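Local coordinates for major capsid protein P2 (Pseudoalteromonas phage pm2, PDB 2VVF) that builds the protein shell of a marine lipid-containing bacteriophage as a homotrimer of double jelly-roll subunits, at residues Thr70-Lys75 and Tyr210-Leu215; Asn63-Glu68 and Val81-Val86; Val182-Phe187 and Arg195-Lys200. All coordinates share one frame; numbering follows the deposited sequence.

Interaction 1. Residues Thr70-Lys75 and Tyr210-Leu215; sequences TRHKRK and YGKAVL
K212 lies against R71 and H72 where the end of helix 63-71, in the N-terminal domain, meets the loop after helix 200-209 in the C-terminal domain. Its side chain can be followed outward. CB packs 3.4 Å from R71 O. CG, anti to the carbonyl carbon (chi1 -50°), comes within 4.0 Å of R71 NH1, and a bend at chi2 (-70°) then brings CD to 3.7 Å from R71 O. Beyond it the chain is extended. CE approaches the imidazole, and NZ donates to H72 ND1 at 3.0 Å, lying only 3° out of the ring plane. Next to this lysine in the chain, A213 N donates to R71 O (2.8 Å), a backbone bond joining the two domains. R71 CG and CD pack on L215, the two side chains crossing at about a right angle, while R71 NH2 forms a salt bridge with D222 OD2. On the exposed flank, K73 CG sits 3.0 Å from G211 O. Both K73 and G211 adopt positive phi in Schellman motifs, so two helix ends meet here. As acceptor from NZ, ND1 should carry no proton of its own, consistent with a neutral H72. R71 NH2 and K212 NZ, 5.0 Å apart, would repel each other, an effect that D222 probably offsets.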
ATOM      1  N   THR A  70      11.974 -11.003  -1.771  1.00 22.99           N
ATOM      2  CA  THR A  70      12.256 -10.357  -0.492  1.00 22.57           C
ATOM      3  C   THR A  70      12.527  -8.867  -0.679  1.00 26.17           C
ATOM      4  O   THR A  70      12.092  -8.039   0.125  1.00 25.94           O
ATOM      5  CB  THR A  70      13.430 -11.040   0.235  1.00 29.47           C
ATOM      6  OG1 THR A  70      13.160 -12.440   0.382  1.00 28.72           O
ATOM      7  CG2 THR A  70      13.641 -10.424   1.608  1.00 27.80           C
ATOM      8  N   ARG A  71      13.254  -8.533  -1.741  1.00 22.19           N
ATOM      9  CA  ARG A  71      13.601  -7.146  -2.042  1.00 21.67           C
ATOM     10  C   ARG A  71      12.378  -6.242  -2.188  1.00 25.59           C
ATOM     11  O   ARG A  71      12.396  -5.088  -1.758  1.00 25.20           O
ATOM     12  CB  ARG A  71      14.455  -7.068  -3.307  1.00 20.53           C
ATOM     13  CG  ARG A  71      15.412  -5.894  -3.327  1.00 26.82           C
ATOM     14  CD  ARG A  71      16.103  -5.780  -4.669  1.00 29.91           C
ATOM     15  NE  ARG A  71      15.183  -5.361  -5.722  1.00 31.19           N
ATOM     16  CZ  ARG A  71      14.692  -4.131  -5.839  1.00 40.90           C
ATOM     17  NH1 ARG A  71      15.029  -3.190  -4.966  1.00 28.61           N
ATOM     18  NH2 ARG A  71      13.862  -3.842  -6.831  1.00 23.80           N
ATOM     19  N   HIS A  72      11.328  -6.767  -2.813  1.00 22.06           N
ATOM     20  CA  HIS A  72      10.098  -6.008  -3.021  1.00 21.78           C
ATOM     21  C   HIS A  72       9.170  -6.148  -1.824  1.00 25.98           C
ATOM     22  O   HIS A  72       8.052  -5.627  -1.827  1.00 25.64           O
ATOM     23  CB  HIS A  72       9.385  -6.486  -4.283  1.00 22.37           C
ATOM     24  CG  HIS A  72      10.125  -6.177  -5.546  1.00 25.70           C
ATOM     25  ND1 HIS A  72      10.252  -4.897  -6.039  1.00 27.24           N
ATOM     26  CD2 HIS A  72      10.773  -6.984  -6.419  1.00 27.35           C
ATOM     27  CE1 HIS A  72      10.944  -4.929  -7.165  1.00 26.69           C
ATOM     28  NE2 HIS A  72      11.273  -6.182  -7.417  1.00 27.07           N
ATOM     29  N   LYS A  73       9.640  -6.864  -0.807  1.00 22.56           N
ATOM     30  CA  LYS A  73       8.865  -7.095   0.404  1.00 22.14           C
ATOM     31  C   LYS A  73       7.609  -7.904   0.116  1.00 26.40           C
ATOM     32  O   LYS A  73       6.553  -7.655   0.696  1.00 26.34           O
ATOM     33  CB  LYS A  73       8.507  -5.775   1.083  1.00 24.35           C
ATOM     34  CG  LYS A  73       9.699  -5.054   1.686  1.00 34.36           C
ATOM     35  CD  LYS A  73       9.367  -4.493   3.055  1.00 41.48           C
ATOM     36  CE  LYS A  73      10.577  -3.825   3.679  1.00 49.17           C
ATOM     37  NZ  LYS A  73      10.203  -2.580   4.399  1.00 57.43           N
ATOM     38  N   ARG A  74       7.729  -8.874  -0.783  1.00 22.86           N
ATOM     39  CA  ARG A  74       6.608  -9.742  -1.115  1.00 22.70           C
ATOM     40  C   ARG A  74       6.520 -10.837  -0.056  1.00 27.95           C
ATOM     41  O   ARG A  74       7.504 -11.126   0.625  1.00 27.77           O
ATOM     42  CB  ARG A  74       6.800 -10.365  -2.501  1.00 21.22           C
ATOM     43  CG  ARG A  74       6.747  -9.374  -3.649  1.00 25.31           C
ATOM     44  CD  ARG A  74       7.389  -9.961  -4.892  1.00 28.24           C
ATOM     45  NE  ARG A  74       7.258  -9.079  -6.048  1.00 30.87           N
ATOM     46  CZ  ARG A  74       7.928  -9.238  -7.185  1.00 40.75           C
ATOM     47  NH1 ARG A  74       8.775 -10.249  -7.321  1.00 27.17           N
ATOM     48  NH2 ARG A  74       7.751  -8.386  -8.185  1.00 26.26           N
ATOM     49  N   LYS A  75       5.344 -11.438   0.086  1.00 25.27           N
ATOM     50  CA  LYS A  75       5.146 -12.489   1.076  1.00 25.39           C
ATOM     51  C   LYS A  75       6.090 -13.669   0.867  1.00 30.35           C
ATOM     52  O   LYS A  75       6.076 -14.315  -0.181  1.00 30.07           O
ATOM     53  CB  LYS A  75       3.692 -12.964   1.077  1.00 27.75           C
ATOM     54  CG  LYS A  75       3.377 -14.008   2.136  1.00 38.44           C
ATOM     55  CD  LYS A  75       3.900 -13.595   3.501  1.00 45.26           C
ATOM     56  CE  LYS A  75       3.673 -14.692   4.527  1.00 52.73           C
ATOM     57  NZ  LYS A  75       4.447 -14.459   5.773  1.00 60.32           N
ATOM     58  N   TYR A 210      11.542   3.500  -0.207  1.00 23.32           N
ATOM     59  CA  TYR A 210      10.480   3.135  -1.138  1.00 22.68           C
ATOM     60  C   TYR A 210       9.877   1.754  -0.880  1.00 26.22           C
ATOM     61  O   TYR A 210       9.285   1.150  -1.774  1.00 25.63           O
ATOM     62  CB  TYR A 210      10.947   3.285  -2.587  1.00 23.48           C
ATOM     63  CG  TYR A 210      11.139   4.726  -2.988  1.00 24.46           C
ATOM     64  CD1 TYR A 210      10.089   5.465  -3.517  1.00 26.09           C
ATOM     65  CD2 TYR A 210      12.348   5.373  -2.764  1.00 25.14           C
ATOM     66  CE1 TYR A 210      10.249   6.794  -3.853  1.00 26.30           C
ATOM     67  CE2 TYR A 210      12.517   6.704  -3.095  1.00 25.90           C
ATOM     68  CZ  TYR A 210      11.464   7.409  -3.639  1.00 32.19           C
ATOM     69  OH  TYR A 210      11.627   8.732  -3.973  1.00 32.07           O
ATOM     70  N   GLY A 211      10.004   1.281   0.357  1.00 22.70           N
ATOM     71  CA  GLY A 211       9.428   0.001   0.761  1.00 22.43           C
ATOM     72  C   GLY A 211      10.210  -1.231   0.312  1.00 26.10           C
ATOM     73  O   GLY A 211       9.694  -2.349   0.366  1.00 25.61           O
ATOM     74  N   LYS A 212      11.452  -1.031  -0.121  1.00 22.61           N
ATOM     75  CA  LYS A 212      12.290  -2.141  -0.561  1.00 22.35           C
ATOM     76  C   LYS A 212      13.185  -2.633   0.571  1.00 27.15           C
ATOM     77  O   LYS A 212      13.519  -1.880   1.484  1.00 26.95           O
ATOM     78  CB  LYS A 212      13.150  -1.736  -1.760  1.00 24.28           C
ATOM     79  CG  LYS A 212      12.384  -1.068  -2.889  1.00 31.18           C
ATOM     80  CD  LYS A 212      11.469  -2.050  -3.599  1.00 35.56           C
ATOM     81  CE  LYS A 212      10.631  -1.348  -4.652  1.00 39.26           C
ATOM     82  NZ  LYS A 212       9.461  -2.164  -5.073  1.00 44.93           N
ATOM     83  N   ALA A 213      13.575  -3.900   0.498  1.00 24.22           N
ATOM     84  CA  ALA A 213      14.453  -4.488   1.500  1.00 24.15           C
ATOM     85  C   ALA A 213      15.856  -4.611   0.920  1.00 28.75           C
ATOM     86  O   ALA A 213      16.032  -5.082  -0.206  1.00 28.52           O
ATOM     87  CB  ALA A 213      13.935  -5.854   1.923  1.00 24.78           C
ATOM     88  N   VAL A 214      16.852  -4.177   1.684  1.00 25.43           N
ATOM     89  CA  VAL A 214      18.237  -4.251   1.237  1.00 25.15           C
ATOM     90  C   VAL A 214      18.765  -5.679   1.348  1.00 29.50           C
ATOM     91  O   VAL A 214      18.668  -6.309   2.403  1.00 29.19           O
ATOM     92  CB  VAL A 214      19.128  -3.250   1.998  1.00 28.93           C
ATOM     93  CG1 VAL A 214      20.568  -3.341   1.520  1.00 28.70           C
ATOM     94  CG2 VAL A 214      18.593  -1.831   1.838  1.00 28.66           C
ATOM     95  N   LEU A 215      19.309  -6.192   0.249  1.00 26.40           N
ATOM     96  CA  LEU A 215      19.850  -7.545   0.220  1.00 26.22           C
ATOM     97  C   LEU A 215      21.308  -7.555   0.662  1.00 30.60           C
ATOM     98  O   LEU A 215      22.066  -6.637   0.350  1.00 30.17           O
ATOM     99  CB  LEU A 215      19.723  -8.146  -1.182  1.00 26.17           C
ATOM    100  CG  LEU A 215      18.313  -8.202  -1.775  1.00 30.63           C
ATOM    101  CD1 LEU A 215      18.346  -8.753  -3.196  1.00 30.63           C
ATOM    102  CD2 LEU A 215      17.382  -9.023  -0.890  1.00 32.49           C
TER

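Interaction 2. Residues Asn63-Glu68 and Val81-Val86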
ATOM      1  N   ASN A  63      17.445 -19.649  -4.687  1.00 25.50           N
ATOM      2  CA  ASN A  63      17.580 -18.687  -3.600  1.00 25.20           C
ATOM      3  C   ASN A  63      17.558 -17.252  -4.115  1.00 29.19           C
ATOM      4  O   ASN A  63      17.200 -16.328  -3.388  1.00 28.76           O
ATOM      5  CB  ASN A  63      18.865 -18.937  -2.810  1.00 24.83           C
ATOM      6  CG  ASN A  63      18.919 -18.136  -1.525  1.00 39.64           C
ATOM      7  OD1 ASN A  63      17.976 -18.143  -0.737  1.00 32.48           O
ATOM      8  ND2 ASN A  63      20.021 -17.424  -1.317  1.00 29.70           N
ATOM      9  N   ASP A  64      17.948 -17.076  -5.372  1.00 25.86           N
ATOM     10  CA  ASP A  64      17.963 -15.758  -5.988  1.00 25.70           C
ATOM     11  C   ASP A  64      16.540 -15.284  -6.270  1.00 29.00           C
ATOM     12  O   ASP A  64      16.275 -14.082  -6.337  1.00 28.73           O
ATOM     13  CB  ASP A  64      18.792 -15.774  -7.275  1.00 27.76           C
ATOM     14  CG  ASP A  64      20.274 -15.585  -7.012  1.00 39.85           C
ATOM     15  OD1 ASP A  64      20.987 -16.604  -6.871  1.00 40.93           O
ATOM     16  OD2 ASP A  64      20.720 -14.420  -6.928  1.00 45.17           O
ATOM     17  N   LEU A  65      15.622 -16.237  -6.421  1.00 24.78           N
ATOM     18  CA  LEU A  65      14.222 -15.911  -6.656  1.00 24.26           C
ATOM     19  C   LEU A  65      13.590 -15.508  -5.328  1.00 27.98           C
ATOM     20  O   LEU A  65      12.697 -14.660  -5.280  1.00 27.65           O
ATOM     21  CB  LEU A  65      13.481 -17.109  -7.253  1.00 24.21           C
ATOM     22  CG  LEU A  65      11.976 -16.930  -7.482  1.00 28.61           C
ATOM     23  CD1 LEU A  65      11.701 -15.852  -8.519  1.00 28.60           C
ATOM     24  CD2 LEU A  65      11.320 -18.242  -7.881  1.00 30.49           C
ATOM     25  N   ILE A  66      14.083 -16.111  -4.250  1.00 24.21           N
ATOM     26  CA  ILE A  66      13.606 -15.805  -2.906  1.00 23.74           C
ATOM     27  C   ILE A  66      14.044 -14.392  -2.531  1.00 27.24           C
ATOM     28  O   ILE A  66      13.292 -13.639  -1.911  1.00 26.82           O
ATOM     29  CB  ILE A  66      14.132 -16.827  -1.882  1.00 26.76           C
ATOM     30  CG1 ILE A  66      13.418 -18.171  -2.047  1.00 27.04           C
ATOM     31  CG2 ILE A  66      13.967 -16.294  -0.468  1.00 27.41           C
ATOM     32  CD1 ILE A  66      14.002 -19.278  -1.196  1.00 32.85           C
ATOM     33  N   LEU A  67      15.266 -14.040  -2.919  1.00 23.40           N
ATOM     34  CA  LEU A  67      15.822 -12.722  -2.641  1.00 22.97           C
ATOM     35  C   LEU A  67      15.150 -11.661  -3.508  1.00 26.80           C
ATOM     36  O   LEU A  67      14.950 -10.524  -3.079  1.00 26.31           O
ATOM     37  CB  LEU A  67      17.334 -12.726  -2.872  1.00 22.98           C
ATOM     38  CG  LEU A  67      18.124 -13.650  -1.941  1.00 27.45           C
ATOM     39  CD1 LEU A  67      19.603 -13.620  -2.268  1.00 27.53           C
ATOM     40  CD2 LEU A  67      17.883 -13.275  -0.489  1.00 29.51           C
ATOM     41  N   GLU A  68      14.792 -12.044  -4.728  1.00 23.29           N
ATOM     42  CA  GLU A  68      14.116 -11.138  -5.645  1.00 22.99           C
ATOM     43  C   GLU A  68      12.778 -10.714  -5.048  1.00 26.91           C
ATOM     44  O   GLU A  68      12.396  -9.546  -5.124  1.00 26.71           O
ATOM     45  CB  GLU A  68      13.888 -11.827  -6.991  1.00 24.35           C
ATOM     46  CG  GLU A  68      12.850 -11.156  -7.873  1.00 33.57           C
ATOM     47  CD  GLU A  68      12.794 -11.767  -9.258  1.00 52.14           C
ATOM     48  OE1 GLU A  68      13.871 -11.994  -9.848  1.00 47.02           O
ATOM     49  OE2 GLU A  68      11.675 -12.036  -9.748  1.00 45.64           O
ATOM     50  N   VAL A  81       8.248 -20.974  -2.938  1.00 24.67           N
ATOM     51  CA  VAL A  81       8.846 -19.842  -3.635  1.00 24.24           C
ATOM     52  C   VAL A  81       8.021 -19.574  -4.888  1.00 27.31           C
ATOM     53  O   VAL A  81       7.735 -20.487  -5.664  1.00 26.84           O
ATOM     54  CB  VAL A  81      10.338 -20.074  -3.950  1.00 28.21           C
ATOM     55  CG1 VAL A  81      10.505 -21.145  -5.014  1.00 27.97           C
ATOM     56  CG2 VAL A  81      11.001 -18.770  -4.376  1.00 28.05           C
ATOM     57  N   SER A  82       7.594 -18.329  -5.057  1.00 23.48           N
ATOM     58  CA  SER A  82       6.743 -17.970  -6.182  1.00 22.94           C
ATOM     59  C   SER A  82       7.450 -17.225  -7.303  1.00 25.75           C
ATOM     60  O   SER A  82       8.387 -16.463  -7.070  1.00 25.16           O
ATOM     61  CB  SER A  82       5.539 -17.153  -5.701  1.00 26.35           C
ATOM     62  OG  SER A  82       4.834 -17.831  -4.675  1.00 34.71           O
ATOM     63  N   PHE A  83       6.966 -17.439  -8.521  1.00 21.86           N
ATOM     64  CA  PHE A  83       7.479 -16.757  -9.699  1.00 21.25           C
ATOM     65  C   PHE A  83       6.472 -15.667 -10.012  1.00 24.91           C
ATOM     66  O   PHE A  83       5.411 -15.939 -10.574  1.00 24.52           O
ATOM     67  CB  PHE A  83       7.560 -17.718 -10.887  1.00 22.85           C
ATOM     68  CG  PHE A  83       8.706 -18.686 -10.814  1.00 24.20           C
ATOM     69  CD1 PHE A  83       9.865 -18.467 -11.541  1.00 27.12           C
ATOM     70  CD2 PHE A  83       8.613 -19.834 -10.044  1.00 26.18           C
ATOM     71  CE1 PHE A  83      10.916 -19.366 -11.483  1.00 27.89           C
ATOM     72  CE2 PHE A  83       9.660 -20.735  -9.986  1.00 28.79           C
ATOM     73  CZ  PHE A  83      10.811 -20.500 -10.706  1.00 26.82           C
ATOM     74  N   HIS A  84       6.780 -14.441  -9.605  1.00 21.49           N
ATOM     75  CA  HIS A  84       5.878 -13.321  -9.834  1.00 21.38           C
ATOM     76  C   HIS A  84       6.089 -12.696 -11.207  1.00 25.45           C
ATOM     77  O   HIS A  84       6.948 -11.830 -11.379  1.00 25.16           O
ATOM     78  CB  HIS A  84       6.055 -12.256  -8.749  1.00 22.11           C
ATOM     79  CG  HIS A  84       5.585 -12.687  -7.395  1.00 25.37           C
ATOM     80  ND1 HIS A  84       4.306 -12.449  -6.940  1.00 27.10           N
ATOM     81  CD2 HIS A  84       6.227 -13.332  -6.393  1.00 26.96           C
ATOM     82  CE1 HIS A  84       4.178 -12.934  -5.719  1.00 26.41           C
ATOM     83  NE2 HIS A  84       5.330 -13.476  -5.363  1.00 26.72           N
ATOM     84  N   PHE A  85       5.297 -13.129 -12.183  1.00 21.73           N
ATOM     85  CA  PHE A  85       5.390 -12.569 -13.524  1.00 21.40           C
ATOM     86  C   PHE A  85       4.700 -11.216 -13.503  1.00 25.74           C
ATOM     87  O   PHE A  85       5.243 -10.216 -13.975  1.00 25.45           O
ATOM     88  CB  PHE A  85       4.768 -13.514 -14.549  1.00 22.86           C
ATOM     89  CG  PHE A  85       5.475 -14.833 -14.642  1.00 24.05           C
ATOM     90  CD1 PHE A  85       6.743 -14.910 -15.192  1.00 26.88           C
ATOM     91  CD2 PHE A  85       4.913 -15.977 -14.105  1.00 26.00           C
ATOM     92  CE1 PHE A  85       7.417 -16.114 -15.247  1.00 27.73           C
ATOM     93  CE2 PHE A  85       5.581 -17.184 -14.156  1.00 28.71           C
ATOM     94  CZ  PHE A  85       6.836 -17.253 -14.728  1.00 26.77           C
ATOM     95  N   VAL A  86       3.531 -11.178 -12.878  1.00 22.56           N
ATOM     96  CA  VAL A  86       2.807  -9.931 -12.696  1.00 22.31           C
ATOM     97  C   VAL A  86       3.538  -9.190 -11.578  1.00 26.46           C
ATOM     98  O   VAL A  86       3.790  -9.758 -10.513  1.00 26.25           O
ATOM     99  CB  VAL A  86       1.338 -10.195 -12.311  1.00 26.06           C
ATOM    100  CG1 VAL A  86       0.717  -8.959 -11.676  1.00 25.79           C
ATOM    101  CG2 VAL A  86       0.540 -10.647 -13.524  1.00 25.88           C
TER
HETATM  102  O   HOH W   1       9.494 -13.296  -9.092  1.00 21.00           O
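L65 presses its CD2 methyl onto the ring of F83, joining helix 63-68 to strand 81-84 inside the N-terminal jelly roll. The helix lies across the strand, with their axes 8.3 Å apart at closest and inclined by 67°. The tight part is mainly apolar. L65 CG lies anti to the backbone N (chi1 177°), on the strand side, and CD2 beyond it stands 3.5 Å from the centroid of the F83 ring, 7° off the normal, a CH-pi contact over the middle of one face. Although the F83 CB points away from the helix, its ring comes back to receive this methyl. The same CD2 packs 3.6 Å from V81 CG2, which also meets I66 CG1 at 3.4 Å; one valine methyl thus serves two successive helix residues. S82 O borders the leucine methyl too, and accepts a hydrogen bond from N69 ND2. The CB of S82 points away from the helix, and its OG hydrogen-bonds to D33 and to Y205 of the second subunit, so a strand residue beside the helix contact also reaches a neighbour in the trimer. Toward H84 the contact is looser, and a water spans it. It donates to E68 OE2 at 2.6 Å and accepts from H84 N at 3.0 Å, while E68 OE1 is hydrogen-bonded to Y59 OH. No direct hydrogen bond joins the two segments. Cohesion therefore rests on dispersion and CH-pi contact at L65, I66, V81 and F83, while the water links the glutamate carboxylate to a backbone N-H that it does not reach directly.

Interaction 3. Residues Val182-Phe187 and Arg195-Lys200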
ATOM      1  N   VAL A 182      31.607  -3.615  -1.846  1.00 31.21           N
ATOM      2  CA  VAL A 182      31.232  -2.433  -2.618  1.00 30.82           C
ATOM      3  C   VAL A 182      30.868  -1.272  -1.692  1.00 34.60           C
ATOM      4  O   VAL A 182      29.955  -1.379  -0.875  1.00 34.21           O
ATOM      5  CB  VAL A 182      30.115  -2.743  -3.634  1.00 34.47           C
ATOM      6  CG1 VAL A 182      29.680  -1.473  -4.353  1.00 34.18           C
ATOM      7  CG2 VAL A 182      30.587  -3.789  -4.634  1.00 34.21           C
ATOM      8  N   ASP A 183      31.609  -0.175  -1.810  1.00 31.05           N
ATOM      9  CA  ASP A 183      31.397   1.001  -0.970  1.00 30.78           C
ATOM     10  C   ASP A 183      30.421   1.991  -1.598  1.00 33.75           C
ATOM     11  O   ASP A 183      29.496   2.475  -0.940  1.00 33.27           O
ATOM     12  CB  ASP A 183      32.729   1.708  -0.705  1.00 32.79           C
ATOM     13  CG  ASP A 183      33.643   0.908   0.198  1.00 45.19           C
ATOM     14  OD1 ASP A 183      33.145   0.313   1.178  1.00 46.08           O
ATOM     15  OD2 ASP A 183      34.864   0.880  -0.071  1.00 52.31           O
ATOM     16  N   ALA A 184      30.656   2.317  -2.863  1.00 29.45           N
ATOM     17  CA  ALA A 184      29.816   3.268  -3.574  1.00 28.81           C
ATOM     18  C   ALA A 184      29.780   2.932  -5.056  1.00 31.78           C
ATOM     19  O   ALA A 184      30.671   2.257  -5.570  1.00 31.24           O
ATOM     20  CB  ALA A 184      30.323   4.685  -3.361  1.00 29.48           C
ATOM     21  N   VAL A 185      28.740   3.402  -5.734  1.00 27.70           N
ATOM     22  CA  VAL A 185      28.580   3.150  -7.156  1.00 27.16           C
ATOM     23  C   VAL A 185      28.058   4.392  -7.858  1.00 30.71           C
ATOM     24  O   VAL A 185      27.369   5.215  -7.260  1.00 30.44           O
ATOM     25  CB  VAL A 185      27.659   1.935  -7.418  1.00 30.85           C
ATOM     26  CG1 VAL A 185      27.457   1.726  -8.917  1.00 30.51           C
ATOM     27  CG2 VAL A 185      28.228   0.682  -6.764  1.00 30.60           C
ATOM     28  N   GLU A 186      28.398   4.521  -9.133  1.00 27.09           N
ATOM     29  CA  GLU A 186      27.966   5.653  -9.936  1.00 26.73           C
ATOM     30  C   GLU A 186      27.453   5.123 -11.268  1.00 30.45           C
ATOM     31  O   GLU A 186      28.068   4.243 -11.870  1.00 30.13           O
ATOM     32  CB  GLU A 186      29.140   6.608 -10.167  1.00 28.10           C
ATOM     33  CG  GLU A 186      28.840   7.766 -11.107  1.00 37.68           C
ATOM     34  CD  GLU A 186      30.054   8.644 -11.348  1.00 57.05           C
ATOM     35  OE1 GLU A 186      30.789   8.923 -10.378  1.00 52.32           O
ATOM     36  OE2 GLU A 186      30.279   9.047 -12.508  1.00 50.75           O
ATOM     37  N   PHE A 187      26.313   5.636 -11.713  1.00 26.79           N
ATOM     38  CA  PHE A 187      25.743   5.200 -12.978  1.00 26.65           C
ATOM     39  C   PHE A 187      25.600   6.370 -13.941  1.00 30.95           C
ATOM     40  O   PHE A 187      25.086   7.424 -13.578  1.00 30.43           O
ATOM     41  CB  PHE A 187      24.387   4.525 -12.764  1.00 28.31           C
ATOM     42  CG  PHE A 187      23.724   4.085 -14.038  1.00 29.65           C
ATOM     43  CD1 PHE A 187      24.123   2.923 -14.680  1.00 32.56           C
ATOM     44  CD2 PHE A 187      22.711   4.844 -14.605  1.00 31.56           C
ATOM     45  CE1 PHE A 187      23.518   2.521 -15.859  1.00 33.40           C
ATOM     46  CE2 PHE A 187      22.102   4.448 -15.783  1.00 34.27           C
ATOM     47  CZ  PHE A 187      22.505   3.284 -16.411  1.00 32.39           C
ATOM     48  N   ARG A 195      23.128   8.733 -11.607  1.00 28.16           N
ATOM     49  CA  ARG A 195      23.294   8.335 -10.219  1.00 27.51           C
ATOM     50  C   ARG A 195      24.704   8.718  -9.787  1.00 31.44           C
ATOM     51  O   ARG A 195      25.685   8.125 -10.231  1.00 31.17           O
ATOM     52  CB  ARG A 195      23.074   6.830 -10.048  1.00 26.46           C
ATOM     53  CG  ARG A 195      21.679   6.358 -10.426  1.00 31.54           C
ATOM     54  CD  ARG A 195      20.711   6.510  -9.266  1.00 33.43           C
ATOM     55  NE  ARG A 195      19.331   6.243  -9.664  1.00 34.06           N
ATOM     56  CZ  ARG A 195      18.588   5.260  -9.167  1.00 43.06           C
ATOM     57  NH1 ARG A 195      19.090   4.447  -8.249  1.00 27.95           N
ATOM     58  NH2 ARG A 195      17.342   5.089  -9.586  1.00 28.40           N
ATOM     59  N   ASP A 196      24.797   9.750  -8.961  1.00 27.87           N
ATOM     60  CA  ASP A 196      26.083  10.216  -8.474  1.00 27.63           C
ATOM     61  C   ASP A 196      26.769   9.079  -7.730  1.00 31.02           C
ATOM     62  O   ASP A 196      26.147   8.060  -7.430  1.00 30.22           O
ATOM     63  CB  ASP A 196      25.881  11.401  -7.528  1.00 29.59           C
ATOM     64  CG  ASP A 196      26.740  12.592  -7.893  1.00 41.20           C
ATOM     65  OD1 ASP A 196      27.754  12.401  -8.596  1.00 42.62           O
ATOM     66  OD2 ASP A 196      26.408  13.719  -7.466  1.00 46.74           O
ATOM     67  N   LEU A 197      28.050   9.256  -7.427  1.00 27.58           N
ATOM     68  CA  LEU A 197      28.781   8.253  -6.669  1.00 27.33           C
ATOM     69  C   LEU A 197      28.134   8.193  -5.288  1.00 31.45           C
ATOM     70  O   LEU A 197      28.554   8.886  -4.362  1.00 31.01           O
ATOM     71  CB  LEU A 197      30.258   8.642  -6.550  1.00 27.27           C
ATOM     72  CG  LEU A 197      31.204   7.582  -5.982  1.00 31.69           C
ATOM     73  CD1 LEU A 197      31.111   6.293  -6.780  1.00 31.82           C
ATOM     74  CD2 LEU A 197      32.632   8.097  -5.953  1.00 33.80           C
ATOM     75  N   LEU A 198      27.070   7.401  -5.178  1.00 28.07           N
ATOM     76  CA  LEU A 198      26.323   7.273  -3.931  1.00 27.90           C
ATOM     77  C   LEU A 198      26.905   6.212  -3.009  1.00 31.86           C
ATOM     78  O   LEU A 198      27.107   5.069  -3.414  1.00 31.54           O
ATOM     79  CB  LEU A 198      24.857   6.932  -4.215  1.00 27.93           C
ATOM     80  CG  LEU A 198      23.960   8.015  -4.812  1.00 32.62           C
ATOM     81  CD1 LEU A 198      22.490   7.685  -4.588  1.00 32.81           C
ATOM     82  CD2 LEU A 198      24.304   9.384  -4.244  1.00 34.64           C
ATOM     83  N   LYS A 199      27.134   6.584  -1.754  1.00 28.29           N
ATOM     84  CA  LYS A 199      27.651   5.646  -0.769  1.00 27.94           C
ATOM     85  C   LYS A 199      26.590   4.585  -0.500  1.00 31.60           C
ATOM     86  O   LYS A 199      25.396   4.869  -0.560  1.00 31.47           O
ATOM     87  CB  LYS A 199      27.990   6.379   0.528  1.00 30.44           C
ATOM     88  CG  LYS A 199      29.441   6.259   0.951  1.00 44.64           C
ATOM     89  CD  LYS A 199      29.843   7.424   1.835  1.00 54.31           C
ATOM     90  CE  LYS A 199      29.722   8.742   1.090  1.00 64.20           C
ATOM     91  NZ  LYS A 199      30.481   9.837   1.756  1.00 72.92           N
ATOM     92  N   LYS A 200      27.028   3.367  -0.205  1.00 27.81           N
ATOM     93  CA  LYS A 200      26.110   2.265   0.066  1.00 27.41           C
ATOM     94  C   LYS A 200      25.023   2.637   1.074  1.00 30.65           C
ATOM     95  O   LYS A 200      23.842   2.378   0.845  1.00 30.36           O
ATOM     96  CB  LYS A 200      26.874   1.031   0.549  1.00 29.90           C
ATOM     97  CG  LYS A 200      25.981  -0.075   1.088  1.00 42.93           C
ATOM     98  CD  LYS A 200      26.725  -1.398   1.157  1.00 51.42           C
ATOM     99  CE  LYS A 200      25.790  -2.536   1.533  1.00 60.11           C
ATOM    100  NZ  LYS A 200      24.837  -2.851   0.433  1.00 68.07           N
TER
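V185 O and D196 O, two acceptors, stand only 3.1 Å apart where a beta bulge interrupts the antiparallel hairpin of strands 182-189 and 192-199 in the C-terminal jelly roll. V185 pairs with L198 and F187 with R195, so three steps along one strand are matched by two along the other. The extra residue is taken up around L197, the centre of an inverse gamma turn. Each of these two pairs makes reciprocal backbone bonds; F187 N approaches a lone pair of R195 O in the carbonyl plane, at 3.0 Å. E186 CG, anti to its backbone N (chi1 174°), lies 3.3 Å from that same R195 O, and its side chain crosses L197 at about a right angle. L197 CD1 lies 3.9 Å from A184 CB. At strand 192-199, outermost in its sheet within the chain, D196 OD2 accepts a hydrogen bond from N6 N of the third subunit, and R195, whose NH2 hydrogen-bonds to D222 O, makes a cation-pi contact with F4 of that subunit. Beyond the bulge the hairpin ends at K199, the N-cap of helix 200-209, and K200 N donates to D183 O at 2.7 Å, almost straight down the carbonyl bond.

How the interactions relate
From the N terminus, the chain enters helix 63-71, and interaction 2 closes first, when strand 80-84 returns to pack against that helix. Before it closes, 70-75 has already opened interaction 1, so the two cross. Interaction 1 stays open through the rest of the N-terminal domain and much of the C-terminal one, until 210-215 arrives; interaction 3, a local hairpin, is nested within that long loop. Interactions 1 and 2 share helix 63-71 and touch, L215 CD2 packing on L67 O and R74 NH1 on H84 CB. Interaction 2 thus lies within the N-terminal jelly roll and interaction 3 within the C-terminal one, while interaction 1 ties the two together.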